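Local coordinates for pleckstrin homology domain-containing family A member 8 (Homo sapiens, PDB 5KDI), which probably transfers simple glycosphingolipids between membranes, holding the lipid chains inside an all-helical GLTP fold, at residues V78-E81 with V82-D85; S183-L186 with P187-K191; I195-T198 with L199-H203. The protein carries 2 engineered substitutions. All coordinates share one frame; numbering follows the deposited sequence. Where two conformers were deposited one is given.

Contact 1: residues V78-E81 with V82-D85; sequences VLHE and VEAD
Val82 sits one turn on from Val78 in the last turns of helix 74-83, part of the all-helical GLTP fold, and the chain leaves this helix through a Schellman motif. The backbone is regular up to that point: Val82 N donates to Val78 O at 2.9 Å, Glu83 N to Leu79 O and Ala84 N to His80 O. At Asp85 phi turns positive, and Asp85 N bonds back to Val82 O over 3.0 Å, so the helix closes with a tight final turn. Of the two methyls of Val82, CG2 does the touching. It lies anti to the carbonyl carbon and beside the backbone N, a position that brings it to 3.3 Å from Val78 O and 4.4 Å from Val78 CG1, a loose methyl-to-methyl approach. Glu81 heads off in another direction. Its chain is extended beyond CG; OE1 bonds to Thr94 OG1 and OE2 to the backbone N of Ala93, at the start of helix 93-115, while Lys63 of helix 47-64 adds a salt bridge to OE2. The buried acid thus has three partners, one on OE1 and two on OE2, which link helix 74-83 to helices 47-64 and 93-115. His80 swings outward with CG anti to the backbone N (chi1 173°) and packs edge-to-face with Phe71. The same torsion sets its imidazole above Ala84, one turn on: the methyl carbon CB of Ala84 sits over one ring face, offset toward the rim, 4.2 Å from His80 NE2.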
ATOM      1  N   VAL A  78       4.360  16.934   3.448  1.00 17.45           N
ATOM      2  CA  VAL A  78       3.601  17.450   2.313  1.00 16.78           C
ATOM      3  C   VAL A  78       3.396  18.954   2.462  1.00 17.69           C
ATOM      4  O   VAL A  78       3.632  19.733   1.494  1.00 19.68           O
ATOM      5  CB  VAL A  78       2.279  16.711   2.143  1.00 16.83           C
ATOM      6  CG1 VAL A  78       1.410  17.404   1.072  1.00 20.36           C
ATOM      7  CG2 VAL A  78       2.544  15.262   1.748  1.00 18.68           C
ATOM      8  N   LEU A  79       2.998  19.360   3.657  1.00 20.19           N
ATOM      9  CA  LEU A  79       2.711  20.789   3.882  1.00 22.67           C
ATOM     10  C   LEU A  79       3.986  21.615   3.735  1.00 20.42           C
ATOM     11  O   LEU A  79       3.954  22.773   3.247  1.00 22.12           O
ATOM     12  CB  LEU A  79       2.076  20.988   5.246  1.00 24.67           C
ATOM     13  CG  LEU A  79       0.613  20.488   5.311  1.00 27.62           C
ATOM     14  CD1 LEU A  79       0.041  20.620   6.736  1.00 33.79           C
ATOM     15  CD2 LEU A  79      -0.286  21.051   4.220  1.00 33.45           C
ATOM     16  N   HIS A  80       5.135  21.072   4.141  1.00 20.07           N
ATOM     17  CA  HIS A  80       6.407  21.797   3.895  1.00 21.61           C
ATOM     18  C   HIS A  80       6.689  21.963   2.434  1.00 20.60           C
ATOM     19  O   HIS A  80       7.155  23.049   2.000  1.00 21.62           O
ATOM     20  CB  HIS A  80       7.559  21.128   4.584  1.00 22.01           C
ATOM     21  CG  HIS A  80       8.880  21.729   4.222  1.00 23.43           C
ATOM     22  ND1 HIS A  80       9.318  22.923   4.766  1.00 31.89           N
ATOM     23  CD2 HIS A  80       9.858  21.322   3.300  1.00 32.63           C
ATOM     24  CE1 HIS A  80      10.517  23.233   4.201  1.00 34.60           C
ATOM     25  NE2 HIS A  80      10.851  22.234   3.340  1.00 34.14           N
ATOM     26  N   GLU A  81       6.459  20.892   1.655  1.00 19.47           N
ATOM     27  CA  GLU A  81       6.681  20.987   0.204  1.00 18.92           C
ATOM     28  C   GLU A  81       5.828  22.024  -0.437  1.00 18.79           C
ATOM     29  O   GLU A  81       6.262  22.701  -1.343  1.00 22.45           O
ATOM     30  CB  GLU A  81       6.575  19.613  -0.471  1.00 18.41           C
ATOM     31  CG  GLU A  81       7.748  18.667  -0.146  1.00 20.04           C
ATOM     32  CD  GLU A  81       7.797  17.423  -1.015  1.00 20.38           C
ATOM     33  OE1 GLU A  81       6.782  17.117  -1.653  1.00 19.58           O
ATOM     34  OE2 GLU A  81       8.878  16.779  -1.012  1.00 20.83           O
ATOM     35  N   VAL A  82       4.577  22.083  -0.004  1.00 19.48           N
ATOM     36  CA  VAL A  82       3.636  23.101  -0.486  1.00 21.27           C
ATOM     37  C   VAL A  82       4.150  24.523  -0.112  1.00 20.89           C
ATOM     38  O   VAL A  82       4.243  25.377  -1.006  1.00 27.26           O
ATOM     39  CB  VAL A  82       2.207  22.838   0.081  1.00 23.22           C
ATOM     40  CG1 VAL A  82       1.312  24.058  -0.071  1.00 28.11           C
ATOM     41  CG2 VAL A  82       1.653  21.503  -0.513  1.00 25.97           C
ATOM     42  N   GLU A  83       4.569  24.703   1.142  1.00 23.09           N
ATOM     43  CA  GLU A  83       5.044  26.027   1.624  1.00 26.76           C
ATOM     44  C   GLU A  83       6.281  26.495   0.824  1.00 24.71           C
ATOM     45  O   GLU A  83       6.414  27.669   0.480  1.00 28.31           O
ATOM     46  CB  GLU A  83       5.383  26.008   3.125  0.50 28.26           C
ATOM     47  CG  GLU A  83       6.028  27.289   3.675  0.50 31.19           C
ATOM     48  CD  GLU A  83       6.312  27.205   5.171  0.50 42.15           C
ATOM     49  OE1 GLU A  83       6.946  26.218   5.624  0.50 52.60           O
ATOM     50  OE2 GLU A  83       5.898  28.137   5.910  0.50 52.83           O
ATOM     51  N   ALA A  84       7.173  25.549   0.560  1.00 25.26           N
ATOM     52  CA  ALA A  84       8.411  25.777  -0.172  1.00 26.24           C
ATOM     53  C   ALA A  84       8.236  25.813  -1.708  1.00 27.50           C
ATOM     54  O   ALA A  84       9.192  26.085  -2.432  1.00 27.15           O
ATOM     55  CB  ALA A  84       9.509  24.800   0.246  1.00 27.70           C
ATOM     56  N   ASP A  85       7.023  25.528  -2.171  1.00 25.37           N
ATOM     57  CA  ASP A  85       6.710  25.444  -3.601  1.00 31.11           C
ATOM     58  C   ASP A  85       7.601  24.450  -4.375  1.00 24.29           C
ATOM     59  O   ASP A  85       8.071  24.738  -5.489  1.00 28.93           O
ATOM     60  CB  ASP A  85       6.675  26.831  -4.301  1.00 34.53           C
ATOM     61  CG  ASP A  85       6.026  26.737  -5.695  1.00 42.52           C
ATOM     62  OD1 ASP A  85       5.145  25.860  -5.861  1.00 40.99           O
ATOM     63  OD2 ASP A  85       6.372  27.506  -6.621  1.00 44.97           O
TER

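Contact 2: residues S183-L186 with P187-K191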
ATOM      1  N   SER A 183      -9.568  -7.655   9.472  1.00 19.08           N
ATOM      2  CA  SER A 183     -10.627  -6.795  10.047  1.00 19.34           C
ATOM      3  C   SER A 183     -10.107  -5.611  10.840  1.00 18.19           C
ATOM      4  O   SER A 183     -10.852  -4.653  11.085  1.00 20.72           O
ATOM      5  CB  SER A 183     -11.555  -7.637  10.916  0.60 18.58           C
ATOM      6  OG  SER A 183     -12.310  -8.490  10.142  0.60 23.54           O
ATOM      7  N   LEU A 184      -8.816  -5.643  11.216  1.00 17.00           N
ATOM      8  CA  LEU A 184      -8.128  -4.477  11.776  1.00 17.34           C
ATOM      9  C   LEU A 184      -7.299  -3.729  10.692  1.00 17.49           C
ATOM     10  O   LEU A 184      -7.342  -2.509  10.631  1.00 16.37           O
ATOM     11  CB  LEU A 184      -7.156  -4.962  12.879  1.00 16.45           C
ATOM     12  CG  LEU A 184      -7.817  -5.441  14.147  1.00 19.62           C
ATOM     13  CD1 LEU A 184      -6.768  -6.195  14.966  1.00 23.87           C
ATOM     14  CD2 LEU A 184      -8.415  -4.225  14.880  1.00 20.37           C
ATOM     15  N   TYR A 185      -6.567  -4.500   9.891  1.00 16.78           N
ATOM     16  CA  TYR A 185      -5.656  -3.950   8.881  1.00 16.33           C
ATOM     17  C   TYR A 185      -6.358  -3.023   7.890  1.00 16.77           C
ATOM     18  O   TYR A 185      -5.945  -1.893   7.629  1.00 17.02           O
ATOM     19  CB  TYR A 185      -4.976  -5.108   8.144  1.00 17.12           C
ATOM     20  CG  TYR A 185      -3.853  -4.787   7.194  1.00 17.75           C
ATOM     21  CD1 TYR A 185      -2.529  -4.693   7.630  1.00 18.60           C
ATOM     22  CD2 TYR A 185      -4.094  -4.648   5.848  1.00 18.37           C
ATOM     23  CE1 TYR A 185      -1.491  -4.505   6.717  1.00 17.18           C
ATOM     24  CE2 TYR A 185      -3.087  -4.484   4.953  1.00 18.80           C
ATOM     25  CZ  TYR A 185      -1.803  -4.378   5.382  1.00 19.11           C
ATOM     26  OH  TYR A 185      -0.819  -4.249   4.420  1.00 21.55           O
ATOM     27  N   LEU A 186      -7.482  -3.493   7.375  1.00 16.18           N
ATOM     28  CA  LEU A 186      -8.202  -2.765   6.334  1.00 16.62           C
ATOM     29  C   LEU A 186      -8.856  -1.458   6.797  1.00 15.39           C
ATOM     30  O   LEU A 186      -8.627  -0.440   6.190  1.00 16.47           O
ATOM     31  CB  LEU A 186      -9.124  -3.682   5.576  1.00 16.12           C
ATOM     32  CG  LEU A 186      -8.476  -4.885   4.886  1.00 18.17           C
ATOM     33  CD1 LEU A 186      -9.559  -5.814   4.379  1.00 22.08           C
ATOM     34  CD2 LEU A 186      -7.505  -4.505   3.762  1.00 19.45           C
ATOM     35  N   PRO A 187      -9.632  -1.453   7.904  1.00 15.52           N
ATOM     36  CA  PRO A 187     -10.204  -0.169   8.329  1.00 16.06           C
ATOM     37  C   PRO A 187      -9.152   0.799   8.792  1.00 15.75           C
ATOM     38  O   PRO A 187      -9.312   2.034   8.657  1.00 16.90           O
ATOM     39  CB  PRO A 187     -11.148  -0.530   9.428  1.00 16.72           C
ATOM     40  CG  PRO A 187     -10.780  -1.842   9.865  1.00 21.88           C
ATOM     41  CD  PRO A 187     -10.161  -2.578   8.701  1.00 18.91           C
ATOM     42  N   ALA A 188      -8.050   0.295   9.361  1.00 16.39           N
ATOM     43  CA  ALA A 188      -6.954   1.205   9.764  1.00 16.57           C
ATOM     44  C   ALA A 188      -6.358   1.857   8.526  1.00 16.78           C
ATOM     45  O   ALA A 188      -6.157   3.059   8.506  1.00 16.10           O
ATOM     46  CB  ALA A 188      -5.855   0.438  10.540  1.00 18.13           C
ATOM     47  N   MET A 189      -6.102   1.076   7.491  1.00 15.89           N
ATOM     48  CA  MET A 189      -5.599   1.610   6.234  1.00 15.74           C
ATOM     49  C   MET A 189      -6.573   2.633   5.641  1.00 15.79           C
ATOM     50  O   MET A 189      -6.194   3.740   5.213  1.00 18.77           O
ATOM     51  CB  MET A 189      -5.256   0.516   5.219  0.60 15.24           C
ATOM     52  CG  MET A 189      -4.318   1.046   4.173  0.60 15.13           C
ATOM     53  SD  MET A 189      -4.406   0.060   2.662  0.60 18.20           S
ATOM     54  CE  MET A 189      -4.327  -1.591   3.289  0.60 12.95           C
ATOM     55  N   GLU A 190      -7.862   2.265   5.629  1.00 17.55           N
ATOM     56  CA  GLU A 190      -8.921   3.166   5.090  1.00 18.81           C
ATOM     57  C   GLU A 190      -8.853   4.519   5.811  1.00 17.06           C
ATOM     58  O   GLU A 190      -9.022   5.572   5.184  1.00 18.11           O
ATOM     59  CB  GLU A 190     -10.285   2.529   5.262  0.60 20.06           C
ATOM     60  CG  GLU A 190     -11.500   3.223   4.668  0.60 24.44           C
ATOM     61  CD  GLU A 190     -12.858   2.482   4.900  0.60 40.63           C
ATOM     62  OE1 GLU A 190     -12.920   1.466   5.637  0.60 42.14           O
ATOM     63  OE2 GLU A 190     -13.903   2.927   4.357  0.60 44.07           O
ATOM     64  N   LYS A 191      -8.739   4.486   7.145  1.00 15.90           N
ATOM     65  CA  LYS A 191      -8.728   5.714   7.916  1.00 16.73           C
ATOM     66  C   LYS A 191      -7.563   6.636   7.472  1.00 18.97           C
ATOM     67  O   LYS A 191      -7.738   7.847   7.271  1.00 18.38           O
ATOM     68  CB  LYS A 191      -8.631   5.419   9.419  0.50 19.00           C
ATOM     69  CG  LYS A 191      -8.522   6.644  10.283  0.50 19.89           C
ATOM     70  CD  LYS A 191      -8.422   6.238  11.748  0.50 23.31           C
ATOM     71  CE  LYS A 191      -8.507   7.454  12.650  0.50 28.84           C
ATOM     72  NZ  LYS A 191      -9.897   7.895  12.976  0.50 37.77           N
TER
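Glu190 N bonds to Leu186 O at 2.9 Å with an N-H...O angle of 165°, and Met189 N reaches Tyr185 O at 3.0 Å; the bond from Ala188 N to Leu184 O is longer, 3.2 Å. The next link back is missing. Pro187 has no N-H to offer Ser183 O, and its ring occupies the place instead, with Pro187 CG 3.1 Å from Ser183 O. The ring also crowds the residue before it, since Leu186 CB and Pro187 CD are only 3.5 Å apart, tighter than ordinary carbon packing. Farther out, Tyr185 CG and Met189 CG both lie anti to their own backbone N, and the bend at Met189 chi3 brings CE obliquely to the tyrosine ring. In the modelled conformer, one of two deposited, Met189 CE lies 3.6 Å from Tyr185 CE2. Phe4 and Phe11 meet the tyrosine ring edge-to-face, while Leu111 of helix 93-115 touches both Tyr185 and Leu186. Together this makes a proline kink within helix 172-202, with the buried Tyr185 side chain about 5 Å from the bound glycosphingolipid, beside the apolar pocket of the GLTP fold.

Contact 3: residues I195-T198 with L199-H203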
ATOM      1  N   ILE A 195      -7.619  10.354   5.388  1.00 17.82           N
ATOM      2  CA  ILE A 195      -6.880  11.523   5.860  1.00 18.22           C
ATOM      3  C   ILE A 195      -6.060  12.069   4.715  1.00 15.44           C
ATOM      4  O   ILE A 195      -6.019  13.294   4.463  1.00 16.27           O
ATOM      5  CB  ILE A 195      -6.056  11.200   7.140  1.00 17.64           C
ATOM      6  CG1 ILE A 195      -6.980  10.878   8.291  1.00 19.62           C
ATOM      7  CG2 ILE A 195      -5.022  12.305   7.450  1.00 18.51           C
ATOM      8  CD1 ILE A 195      -6.334  10.221   9.513  1.00 21.75           C
ATOM      9  N   LEU A 196      -5.317  11.208   4.053  1.00 16.81           N
ATOM     10  CA  LEU A 196      -4.443  11.621   2.953  1.00 15.48           C
ATOM     11  C   LEU A 196      -5.241  12.189   1.764  1.00 15.65           C
ATOM     12  O   LEU A 196      -4.855  13.192   1.149  1.00 17.81           O
ATOM     13  CB  LEU A 196      -3.466  10.502   2.535  1.00 15.69           C
ATOM     14  CG  LEU A 196      -2.396  10.168   3.555  1.00 16.47           C
ATOM     15  CD1 LEU A 196      -1.655   8.961   3.096  1.00 19.40           C
ATOM     16  CD2 LEU A 196      -1.456  11.359   3.858  1.00 19.85           C
ATOM     17  N   ASP A 197      -6.338  11.511   1.451  1.00 16.70           N
ATOM     18  CA  ASP A 197      -7.187  11.977   0.362  1.00 17.00           C
ATOM     19  C   ASP A 197      -7.677  13.396   0.631  1.00 17.33           C
ATOM     20  O   ASP A 197      -7.632  14.250  -0.258  1.00 19.47           O
ATOM     21  CB  ASP A 197      -8.350  11.042   0.127  1.00 17.24           C
ATOM     22  CG  ASP A 197      -7.994   9.738  -0.540  1.00 19.25           C
ATOM     23  OD1 ASP A 197      -6.878   9.561  -1.071  1.00 22.01           O
ATOM     24  OD2 ASP A 197      -8.868   8.828  -0.545  1.00 27.40           O
ATOM     25  N   THR A 198      -8.122  13.656   1.857  1.00 16.61           N
ATOM     26  CA  THR A 198      -8.597  15.010   2.246  1.00 17.56           C
ATOM     27  C   THR A 198      -7.441  16.041   2.109  1.00 17.97           C
ATOM     28  O   THR A 198      -7.624  17.118   1.565  1.00 20.04           O
ATOM     29  CB  THR A 198      -9.209  14.957   3.639  1.00 22.39           C
ATOM     30  OG1 THR A 198     -10.325  14.088   3.601  1.00 22.74           O
ATOM     31  CG2 THR A 198      -9.616  16.360   4.099  1.00 23.07           C
ATOM     32  N   LEU A 199      -6.250  15.695   2.605  1.00 18.17           N
ATOM     33  CA  LEU A 199      -5.102  16.557   2.541  1.00 17.84           C
ATOM     34  C   LEU A 199      -4.840  16.930   1.067  1.00 18.90           C
ATOM     35  O   LEU A 199      -4.637  18.100   0.736  1.00 21.59           O
ATOM     36  CB  LEU A 199      -3.908  15.878   3.168  1.00 19.46           C
ATOM     37  CG  LEU A 199      -2.580  16.636   3.075  1.00 22.24           C
ATOM     38  CD1 LEU A 199      -2.512  17.737   4.121  1.00 29.53           C
ATOM     39  CD2 LEU A 199      -1.405  15.627   3.284  1.00 20.34           C
ATOM     40  N   TYR A 200      -4.794  15.907   0.205  1.00 16.29           N
ATOM     41  CA  TYR A 200      -4.531  16.163  -1.216  1.00 16.46           C
ATOM     42  C   TYR A 200      -5.643  16.995  -1.892  1.00 18.15           C
ATOM     43  O   TYR A 200      -5.336  17.909  -2.639  1.00 21.44           O
ATOM     44  CB  TYR A 200      -4.205  14.889  -1.941  1.00 16.65           C
ATOM     45  CG  TYR A 200      -2.755  14.448  -1.777  1.00 16.34           C
ATOM     46  CD1 TYR A 200      -2.226  14.091  -0.540  1.00 16.29           C
ATOM     47  CD2 TYR A 200      -1.900  14.394  -2.863  1.00 17.42           C
ATOM     48  CE1 TYR A 200      -0.921  13.698  -0.388  1.00 15.75           C
ATOM     49  CE2 TYR A 200      -0.602  13.959  -2.734  1.00 15.64           C
ATOM     50  CZ  TYR A 200      -0.074  13.682  -1.489  1.00 15.30           C
ATOM     51  OH  TYR A 200       1.215  13.300  -1.329  1.00 17.36           O
ATOM     52  N   GLU A 201      -6.901  16.679  -1.605  1.00 20.06           N
ATOM     53  CA  GLU A 201      -8.006  17.416  -2.164  1.00 23.02           C
ATOM     54  C   GLU A 201      -7.963  18.887  -1.739  1.00 23.53           C
ATOM     55  O   GLU A 201      -8.130  19.765  -2.592  1.00 24.78           O
ATOM     56  CB  GLU A 201      -9.346  16.757  -1.856  0.50 24.37           C
ATOM     57  CG  GLU A 201      -9.447  15.324  -2.414  0.50 22.58           C
ATOM     58  CD  GLU A 201     -10.484  14.443  -1.693  0.50 29.15           C
ATOM     59  OE1 GLU A 201     -11.293  14.990  -0.914  0.50 34.93           O
ATOM     60  OE2 GLU A 201     -10.465  13.197  -1.894  0.50 29.71           O
ATOM     61  N   VAL A 202      -7.818  19.127  -0.440  1.00 21.16           N
ATOM     62  CA  VAL A 202      -7.890  20.467   0.100  1.00 24.32           C
ATOM     63  C   VAL A 202      -6.773  21.390  -0.442  1.00 27.52           C
ATOM     64  O   VAL A 202      -7.007  22.575  -0.666  1.00 28.61           O
ATOM     65  CB  VAL A 202      -7.920  20.483   1.654  0.50 25.80           C
ATOM     66  CG1 VAL A 202      -7.865  21.905   2.195  0.50 24.73           C
ATOM     67  CG2 VAL A 202      -9.194  19.851   2.161  0.50 30.52           C
ATOM     68  N   HIS A 203      -5.602  20.821  -0.705  1.00 24.00           N
ATOM     69  CA  HIS A 203      -4.452  21.600  -1.131  1.00 25.05           C
ATOM     70  C   HIS A 203      -4.261  21.519  -2.643  1.00 21.77           C
ATOM     71  O   HIS A 203      -3.270  21.999  -3.164  1.00 23.69           O
ATOM     72  CB  HIS A 203      -3.245  21.174  -0.384  1.00 22.01           C
ATOM     73  CG  HIS A 203      -3.344  21.467   1.084  1.00 27.50           C
ATOM     74  ND1 HIS A 203      -3.130  22.706   1.597  1.00 35.94           N
ATOM     75  CD2 HIS A 203      -3.761  20.664   2.129  1.00 24.35           C
ATOM     76  CE1 HIS A 203      -3.313  22.673   2.946  1.00 31.73           C
ATOM     77  NE2 HIS A 203      -3.734  21.428   3.278  1.00 32.75           N
TER
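Ile195 accepts the backbone N of Leu199 through its O at 3.0 Å, the first of four consecutive i to i+4 bonds in the closing turns of helix 172-202. Leu196 comes next and does double duty. Its O takes Tyr200 N at 2.9 Å, and Tyr200 CD1 comes within 3.3 Å of that same oxygen, which sits at the ring edge, near its plane. Having CG anti to its carbonyl carbon (chi1 -81°) is what turns the tyrosine back along the helix to make this approach. The side chain of Leu196 meets Leu199 through their CD2 methyls, 4.3 Å apart. Asp197 O receives Glu201 N, while its OD2 forms a salt bridge with Lys105; Glu201 comes close by, its OE2 3.6 Å from Asp197 CB. Thr198 finishes the segment: its O holds Val202 N at 2.8 Å, and OG1, beside its own backbone N, bonds to the O of Ala194 a turn earlier. Thr198 and Val202 lie side by side, pointing the same way, with their CG2 methyls 4.0 Å apart. One turn beyond, Leu199 O accepts His203 N over 3.2 Å just where the helix gives out. Helix 93-115 lies against one flank, where Lys101 makes a cation-pi contact with the Tyr200 ring, whose OH bonds to Thr94 O; helix 74-83 packs nearby, with Gln75 touching both Ile195 and Leu199.

How the contacts relate
Contact 1 comes first along the chain, on helix 74-83; contacts 2 and 3 follow on the long helix 172-202, their centres 18 Å apart. Contact 2 lies well away from contact 1, with 28 Å between centres. Contacts 1 and 3, whose centres are 14 Å apart, pack directly: Leu79 CD2 is 3.6 Å from His203 NE2, and Val78 CG1 is 4.0 Å from Leu199 CD2. The end of the long helix is thus fastened to helix 74-83, while helix 93-115 touches all three sites. Contact 2 lies nearest the bound lipid, with the Tyr185 side chain about 5 Å away, against about 12 Å for Glu81 and 11 Å for Tyr200 at the joined helix ends.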